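Local coordinates for protein beta-N-acetylhexosaminidase (Streptomyces plicatus, PDB 1JAK) that probably hydrolyses terminal N-acetylhexosamine residues from glycans by substrate-assisted catalysis, as a family 20 beta-N-acetylhexosaminidase, at residues I86-A91 with V109-R114; E98-D103 with G149-T154; G216-G221 with L276-K281. All blocks are in the same frame, centred on the assembly; numbering follows the deposited sequence.

Interaction 1 of 3, residues I86-A91 with V109-R114; sequences IRLRLA and VTITAR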
# COMPACT_ATOMS: atom_id res chain seq x y z
N ILE A 86 -13.21 -25.47 7.66
CA ILE A 86 -12.70 -24.11 7.76
C ILE A 86 -13.94 -23.23 7.92
O ILE A 86 -14.79 -23.19 7.03
CB ILE A 86 -11.94 -23.67 6.49
CG1 ILE A 86 -10.67 -24.51 6.33
CG2 ILE A 86 -11.58 -22.19 6.58
CD1 ILE A 86 -9.89 -24.23 5.06
N ARG A 87 -14.03 -22.54 9.05
CA ARG A 87 -15.19 -21.70 9.31
C ARG A 87 -14.82 -20.23 9.47
O ARG A 87 -13.90 -19.89 10.20
CB ARG A 87 -15.92 -22.17 10.56
CG ARG A 87 -17.10 -21.29 10.98
CD ARG A 87 -18.40 -22.08 10.96
NE ARG A 87 -19.53 -21.32 11.50
CZ ARG A 87 -20.07 -20.24 10.93
NH1 ARG A 87 -19.58 -19.76 9.79
NH2 ARG A 87 -21.10 -19.63 11.50
N LEU A 88 -15.56 -19.38 8.76
CA LEU A 88 -15.36 -17.94 8.83
C LEU A 88 -16.64 -17.42 9.49
O LEU A 88 -17.73 -17.53 8.92
CB LEU A 88 -15.20 -17.35 7.43
CG LEU A 88 -14.13 -18.00 6.55
CD1 LEU A 88 -14.04 -17.26 5.22
CD2 LEU A 88 -12.79 -17.99 7.26
N ARG A 89 -16.51 -16.85 10.68
CA ARG A 89 -17.69 -16.36 11.38
C ARG A 89 -17.59 -14.94 11.91
O ARG A 89 -16.56 -14.53 12.44
CB ARG A 89 -18.05 -17.31 12.52
CG ARG A 89 -16.91 -17.61 13.48
CD ARG A 89 -17.27 -18.77 14.40
NE ARG A 89 -18.37 -18.44 15.31
CZ ARG A 89 -18.25 -17.66 16.38
NH1 ARG A 89 -17.07 -17.13 16.69
NH2 ARG A 89 -19.30 -17.42 17.15
N LEU A 90 -18.69 -14.21 11.74
CA LEU A 90 -18.78 -12.83 12.22
C LEU A 90 -19.50 -12.87 13.55
O LEU A 90 -20.62 -13.39 13.65
CB LEU A 90 -19.55 -11.97 11.22
CG LEU A 90 -18.91 -11.82 9.85
CD1 LEU A 90 -19.87 -11.12 8.90
CD2 LEU A 90 -17.61 -11.03 9.98
N ALA A 91 -18.86 -12.33 14.58
CA ALA A 91 -19.45 -12.31 15.91
C ALA A 91 -18.83 -11.21 16.75
O ALA A 91 -17.83 -10.61 16.36
CB ALA A 91 -19.26 -13.66 16.58
N VAL A 109 -10.33 -25.28 11.44
CA VAL A 109 -9.79 -23.94 11.60
C VAL A 109 -10.96 -22.97 11.61
O VAL A 109 -11.82 -23.02 10.73
CB VAL A 109 -8.83 -23.55 10.45
CG1 VAL A 109 -8.49 -22.07 10.53
CG2 VAL A 109 -7.55 -24.37 10.54
N THR A 110 -11.00 -22.12 12.62
CA THR A 110 -12.07 -21.14 12.72
C THR A 110 -11.50 -19.74 12.83
O THR A 110 -10.65 -19.47 13.69
CB THR A 110 -12.96 -21.39 13.95
OG1 THR A 110 -13.57 -22.68 13.85
CG2 THR A 110 -14.05 -20.33 14.05
N ILE A 111 -11.94 -18.86 11.94
CA ILE A 111 -11.51 -17.47 11.95
C ILE A 111 -12.73 -16.66 12.36
O ILE A 111 -13.76 -16.70 11.68
CB ILE A 111 -11.03 -17.02 10.57
CG1 ILE A 111 -9.77 -17.80 10.18
CG2 ILE A 111 -10.74 -15.51 10.58
CD1 ILE A 111 -9.26 -17.51 8.78
N THR A 112 -12.62 -15.96 13.48
CA THR A 112 -13.72 -15.16 13.99
C THR A 112 -13.36 -13.68 13.98
O THR A 112 -12.24 -13.31 14.34
CB THR A 112 -14.08 -15.57 15.43
OG1 THR A 112 -14.36 -16.97 15.48
CG2 THR A 112 -15.29 -14.79 15.93
N ALA A 113 -14.30 -12.83 13.59
CA ALA A 113 -14.07 -11.39 13.54
C ALA A 113 -15.39 -10.64 13.63
O ALA A 113 -16.46 -11.23 13.50
CB ALA A 113 -13.34 -11.02 12.26
N ARG A 114 -15.32 -9.32 13.84
CA ARG A 114 -16.52 -8.51 13.92
C ARG A 114 -16.95 -8.09 12.52
O ARG A 114 -18.14 -7.96 12.24
CB ARG A 114 -16.27 -7.26 14.77
CG ARG A 114 -15.87 -7.54 16.21
CD ARG A 114 -15.62 -6.24 16.96
NE ARG A 114 -16.83 -5.45 17.13
CZ ARG A 114 -17.80 -5.76 17.99
NH1 ARG A 114 -17.70 -6.83 18.76
NH2 ARG A 114 -18.88 -4.99 18.07
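Two torsions set up the meeting of Arg89 with Thr112: chi1 of Arg89 (53°) puts CG between the backbone N and the carbonyl carbon, and chi1 of Thr112 (-56°) sets OG1 anti to its own carbonyl carbon. The two side chains run side by side in the same direction. Farther out the arginine bends at chi3, and its NH1 gives a hydrogen bond to Thr112 OG1 at 3.0 Å, the hydroxyl oxygen lying in the guanidinium plane at its edge. The aliphatic part is used as well: Arg89 CG lies 3.3 Å from Thr112 OG1, and Arg89 CD packs on Thr110 CG2 at 3.6 Å. An alanine in place of Arg89 would probably leave the Thr112 hydroxyl without this donor and open a gap over the Thr110 methyl. Arg89 CB lies over the centre of one face of the Arg87 guanidinium, 3.8 Å above its plane, while Arg87 NH2 is salt-bridged to Asp52.

The other side of the sheet is apolar. Leu88 CD2 touches Ile111 CD1 at 3.9 Å, the two chains side by side, and Leu90 CD2 reaches the backbone of Ala113 and Arg114. Helices 55-72 and 116-129 cover this side, with Val60 on Leu88 and Leu119 on Ile111.

Between the faces the backbones bond in alternation. Arg87 N binds Val109 O at 2.8 Å and Arg87 O takes Ile111 N; Arg89 repeats the pattern with Ile111 O and Ala113 N, and Ala91 N closes the row on Ala113 O. The segment axes come within 4.7 Å and their directions differ by 11°. This is parallel beta pairing inside the mixed sheet of the non-catalytic domain of family 20 hexosaminidases, a sheet with helices packed on its apolar face.

Interaction 2 of 3, residues E98-D103 with G149-T154; sequences EGYRLD and GTIEDT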
# COMPACT_ATOMS: atom_id res chain seq x y z
N GLU A 98 -10.79 -4.45 12.20
CA GLU A 98 -9.84 -5.20 11.38
C GLU A 98 -9.21 -6.44 12.00
O GLU A 98 -8.48 -7.16 11.31
CB GLU A 98 -8.71 -4.27 10.94
CG GLU A 98 -9.16 -3.13 10.05
CD GLU A 98 -7.98 -2.35 9.52
OE1 GLU A 98 -7.37 -1.57 10.29
OE2 GLU A 98 -7.66 -2.54 8.32
N GLY A 99 -9.47 -6.67 13.28
CA GLY A 99 -8.88 -7.81 13.96
C GLY A 99 -9.64 -9.12 13.78
O GLY A 99 -10.70 -9.16 13.17
N TYR A 100 -9.08 -10.18 14.35
CA TYR A 100 -9.68 -11.51 14.25
C TYR A 100 -9.03 -12.47 15.24
O TYR A 100 -8.00 -12.16 15.85
CB TYR A 100 -9.46 -12.09 12.85
CG TYR A 100 -7.99 -12.32 12.56
CD1 TYR A 100 -7.18 -11.27 12.15
CD2 TYR A 100 -7.39 -13.56 12.83
CE1 TYR A 100 -5.81 -11.44 12.01
CE2 TYR A 100 -6.02 -13.74 12.69
CZ TYR A 100 -5.23 -12.67 12.28
OH TYR A 100 -3.87 -12.82 12.18
N ARG A 101 -9.64 -13.64 15.38
CA ARG A 101 -9.09 -14.69 16.21
C ARG A 101 -9.03 -15.88 15.26
O ARG A 101 -9.94 -16.07 14.44
CB ARG A 101 -9.99 -15.04 17.40
CG ARG A 101 -9.40 -16.17 18.25
CD ARG A 101 -10.16 -16.45 19.54
NE ARG A 101 -11.40 -17.20 19.33
CZ ARG A 101 -12.61 -16.64 19.24
NH1 ARG A 101 -12.75 -15.33 19.34
NH2 ARG A 101 -13.67 -17.41 19.06
N LEU A 102 -7.96 -16.67 15.34
CA LEU A 102 -7.83 -17.85 14.50
C LEU A 102 -7.53 -19.04 15.39
O LEU A 102 -6.51 -19.08 16.08
CB LEU A 102 -6.70 -17.66 13.47
CG LEU A 102 -6.51 -18.78 12.44
CD1 LEU A 102 -5.75 -18.25 11.23
CD2 LEU A 102 -5.77 -19.96 13.06
N ASP A 103 -8.45 -20.00 15.40
CA ASP A 103 -8.29 -21.21 16.19
C ASP A 103 -8.01 -22.37 15.24
O ASP A 103 -8.68 -22.51 14.22
CB ASP A 103 -9.56 -21.49 17.00
CG ASP A 103 -9.89 -20.38 17.98
OD1 ASP A 103 -9.03 -20.07 18.83
OD2 ASP A 103 -11.00 -19.82 17.90
N GLY A 149 -3.44 -24.27 17.70
CA GLY A 149 -3.36 -23.20 18.67
C GLY A 149 -4.32 -22.06 18.39
O GLY A 149 -5.24 -22.19 17.59
N THR A 150 -4.08 -20.94 19.06
CA THR A 150 -4.93 -19.77 18.89
C THR A 150 -4.13 -18.50 18.65
O THR A 150 -3.12 -18.26 19.31
CB THR A 150 -5.82 -19.55 20.12
OG1 THR A 150 -6.74 -20.64 20.25
CG2 THR A 150 -6.60 -18.25 20.00
N ILE A 151 -4.60 -17.69 17.70
CA ILE A 151 -3.98 -16.41 17.39
C ILE A 151 -5.07 -15.36 17.57
O ILE A 151 -6.17 -15.51 17.06
CB ILE A 151 -3.49 -16.34 15.91
CG1 ILE A 151 -2.27 -17.25 15.70
CG2 ILE A 151 -3.14 -14.89 15.55
CD1 ILE A 151 -1.73 -17.23 14.28
N GLU A 152 -4.76 -14.31 18.32
CA GLU A 152 -5.69 -13.20 18.53
C GLU A 152 -4.89 -12.03 17.99
O GLU A 152 -3.79 -11.75 18.47
CB GLU A 152 -6.03 -13.03 20.01
CG GLU A 152 -6.74 -14.25 20.57
CD GLU A 152 -7.47 -13.96 21.87
OE1 GLU A 152 -8.51 -13.28 21.84
OE2 GLU A 152 -6.98 -14.42 22.93
N ASP A 153 -5.44 -11.36 16.99
CA ASP A 153 -4.70 -10.31 16.30
C ASP A 153 -5.49 -9.03 16.00
O ASP A 153 -6.61 -9.08 15.48
CB ASP A 153 -4.21 -10.94 14.99
CG ASP A 153 -2.96 -10.29 14.44
OD1 ASP A 153 -2.35 -9.44 15.11
OD2 ASP A 153 -2.60 -10.66 13.30
N THR A 154 -4.90 -7.88 16.32
CA THR A 154 -5.51 -6.58 16.04
C THR A 154 -4.38 -5.64 15.60
O THR A 154 -3.23 -5.84 15.99
CB THR A 154 -6.19 -5.97 17.29
OG1 THR A 154 -5.24 -5.93 18.37
CG2 THR A 154 -7.41 -6.80 17.69
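Tyr100 and Leu102 pair with Asp153 and Ile151 as the hydrogen-bonded positions of an antiparallel strand pair in the mixed sheet of family 20 domain 2. In each pair the backbone bonds run both ways: Tyr100 N to Asp153 O with Asp153 N back to Tyr100 O, and Leu102 N to Ile151 O at 2.7 Å with Ile151 N to Leu102 O. Just ahead, Gly99 CA sits 3.0 Å from Asp153 O, where a side chain would collide with that oxygen.

In the side-chain packing, Asp153 CB lies 3.4 Å from Tyr100 CZ. Leu102 CB meets Ile151 CB at 4.2 Å, and Ile151 CG2 comes equally near Tyr100 CE2. On the other face, the aliphatic part of Arg101 runs alongside Glu152, with CG to CG at 4.0 Å, and crosses over the Thr150 methyl.

Charged and polar groups divide between the faces. Within its own strand, Arg101 NE forms a salt bridge with the syn lone pair of Asp103 OD2 at 3.0 Å, the oxygen tilted from the guanidinium plane. Farther out, the Tyr95 hydroxyl bonds to both Arg101 NH1 and Glu152 OE1, tying the two strands together through a third residue. On the face of Tyr100, Leu102, Ile151 and Asp153, Asp153 OD1 receives Trp474 NE1 and Ala32 N, so this carboxylate links the sheet to the helix 465-474. Its OD2 makes a weak bond to Tyr100 OH, which is also bonded to Thr125.

Asp103 uses both carboxylate oxygens: while OD2 holds the arginine, OD1 accepts the hydroxyl hydrogen of Thr150 OG1 at 2.8 Å, met nearly along its C-O bond.

Interaction 3 of 3, residues G216-G221 with L276-K281; sequences GSTEVG and LYTGTK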
# COMPACT_ATOMS: atom_id res chain seq x y z
N GLY A 216 -1.09 11.90 -21.11
CA GLY A 216 -0.80 10.52 -20.77
C GLY A 216 -0.19 9.76 -21.93
O GLY A 216 -0.01 8.54 -21.85
N SER A 217 0.15 10.46 -23.01
CA SER A 217 0.69 9.82 -24.21
C SER A 217 2.09 9.23 -24.14
O SER A 217 2.51 8.53 -25.05
CB SER A 217 0.59 10.77 -25.41
OG SER A 217 1.45 11.88 -25.27
N THR A 218 2.84 9.51 -23.07
CA THR A 218 4.17 8.94 -22.96
C THR A 218 4.53 8.69 -21.50
O THR A 218 3.67 8.74 -20.63
CB THR A 218 5.24 9.83 -23.67
OG1 THR A 218 6.46 9.09 -23.81
CG2 THR A 218 5.50 11.10 -22.88
N GLU A 219 5.80 8.40 -21.24
CA GLU A 219 6.27 8.13 -19.89
C GLU A 219 7.78 8.27 -19.87
O GLU A 219 8.39 8.66 -20.87
CB GLU A 219 5.90 6.70 -19.47
CG GLU A 219 6.46 5.62 -20.41
CD GLU A 219 6.02 4.21 -20.06
OE1 GLU A 219 4.96 4.06 -19.40
OE2 GLU A 219 6.72 3.25 -20.45
N VAL A 220 8.39 7.95 -18.74
CA VAL A 220 9.84 8.01 -18.63
C VAL A 220 10.43 7.14 -19.74
O VAL A 220 10.00 6.00 -19.96
CB VAL A 220 10.33 7.48 -17.27
CG1 VAL A 220 11.85 7.25 -17.30
CG2 VAL A 220 9.98 8.47 -16.18
N GLY A 221 11.42 7.68 -20.45
CA GLY A 221 12.05 6.93 -21.52
C GLY A 221 11.38 7.06 -22.87
O GLY A 221 11.89 6.55 -23.87
N LEU A 276 6.35 17.37 -23.61
CA LEU A 276 6.04 16.25 -22.74
C LEU A 276 7.40 15.89 -22.15
O LEU A 276 8.41 15.99 -22.84
CB LEU A 276 5.49 15.08 -23.57
CG LEU A 276 4.06 15.29 -24.09
CD1 LEU A 276 3.74 14.26 -25.16
CD2 LEU A 276 3.08 15.20 -22.94
N TYR A 277 7.43 15.48 -20.89
CA TYR A 277 8.69 15.15 -20.23
C TYR A 277 8.94 13.65 -20.10
O TYR A 277 8.08 12.90 -19.64
CB TYR A 277 8.72 15.79 -18.84
CG TYR A 277 10.04 15.65 -18.13
CD1 TYR A 277 11.20 16.25 -18.64
CD2 TYR A 277 10.15 14.92 -16.95
CE1 TYR A 277 12.42 16.12 -17.99
CE2 TYR A 277 11.37 14.79 -16.29
CZ TYR A 277 12.50 15.39 -16.82
OH TYR A 277 13.71 15.25 -16.18
N THR A 278 10.14 13.22 -20.51
CA THR A 278 10.49 11.80 -20.45
C THR A 278 11.76 11.54 -19.63
O THR A 278 12.28 10.43 -19.62
CB THR A 278 10.68 11.22 -21.86
OG1 THR A 278 11.71 11.94 -22.55
CG2 THR A 278 9.37 11.32 -22.65
N GLY A 279 12.25 12.58 -18.95
CA GLY A 279 13.44 12.43 -18.13
C GLY A 279 13.13 11.89 -16.75
O GLY A 279 12.01 11.42 -16.51
N THR A 280 14.10 11.96 -15.85
CA THR A 280 13.91 11.44 -14.49
C THR A 280 14.24 12.44 -13.38
O THR A 280 14.51 12.04 -12.24
CB THR A 280 14.75 10.16 -14.28
OG1 THR A 280 16.11 10.41 -14.65
CG2 THR A 280 14.20 9.02 -15.13
N LYS A 281 14.23 13.73 -13.70
CA LYS A 281 14.50 14.74 -12.69
C LYS A 281 13.19 15.19 -12.06
O LYS A 281 12.11 14.82 -12.52
CB LYS A 281 15.22 15.94 -13.32
CG LYS A 281 16.67 15.65 -13.71
CD LYS A 281 17.32 16.85 -14.39
CE LYS A 281 17.20 18.12 -13.55
NZ LYS A 281 17.84 17.98 -12.21
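Gly221 and Thr278 carry the one backbone bond between two irregular loop segments whose end-to-end directions differ by 33°. Gly221 N points at Thr278 O from 3.0 Å with a nearly straight N-H (173°), in the carbonyl plane and on a lone pair. Next to it, Val220 CA makes a longer CA-H contact with the same oxygen. At the backbone angles of Gly221 (phi 88°) a side chain would jam against the preceding carbonyl, which calls for glycine.

Thr278 CG2 rests 3.3 Å from Glu219 O and also touches Thr218; the side chains of Thr278 and Thr218 cross at about a right angle. Thr218 OG1 is bonded to Gly223 O, and its methyl reaches Leu276 CB at 4.0 Å. Both Val220 methyls touch the second loop, though the side chain leaves the backbone away from it: CG1 meets Thr280 CG2 at 3.7 Å and CG2 meets Gly279 O. Within the second loop, Gly279 N lies over the centre of the Tyr277 ring and the hydroxyl accepts Lys281 N at 3.0 Å.

Both are loops of the catalytic (beta/alpha)8 (TIM) barrel, and the side chain of Thr280 is about 8 Å from the bound inhibitor. They belong to the excursions that come after neighbouring strands 190-194 and 246-250, beyond helices 210-213 and 258-263, and before helices 230-242 and 292-307 respectively.

How the interactions relate
Interactions 1 and 2 share one mixed sheet, with centres 9 Å apart, and their segments alternate along the chain. Strand 108-113 of interaction 1 lies beside strand 100-105 of interaction 2, joined by probable backbone hydrogen bonds such as Arg101 N to Thr112 O at 2.8 Å, so the two contacts span four strands adjacent in the sheet, in the order 86-90, 108-113, 100-105, 145-153. Interaction 3 comes later in sequence, in the family 20 catalytic domain, on the other side of the chain's centre, its centre about 48 Å from that of interaction 1 and 46 Å from that of interaction 2. The first two thus belong to the sheet of the accessory domain, while the third joins loops of the barrel that holds the inhibitor.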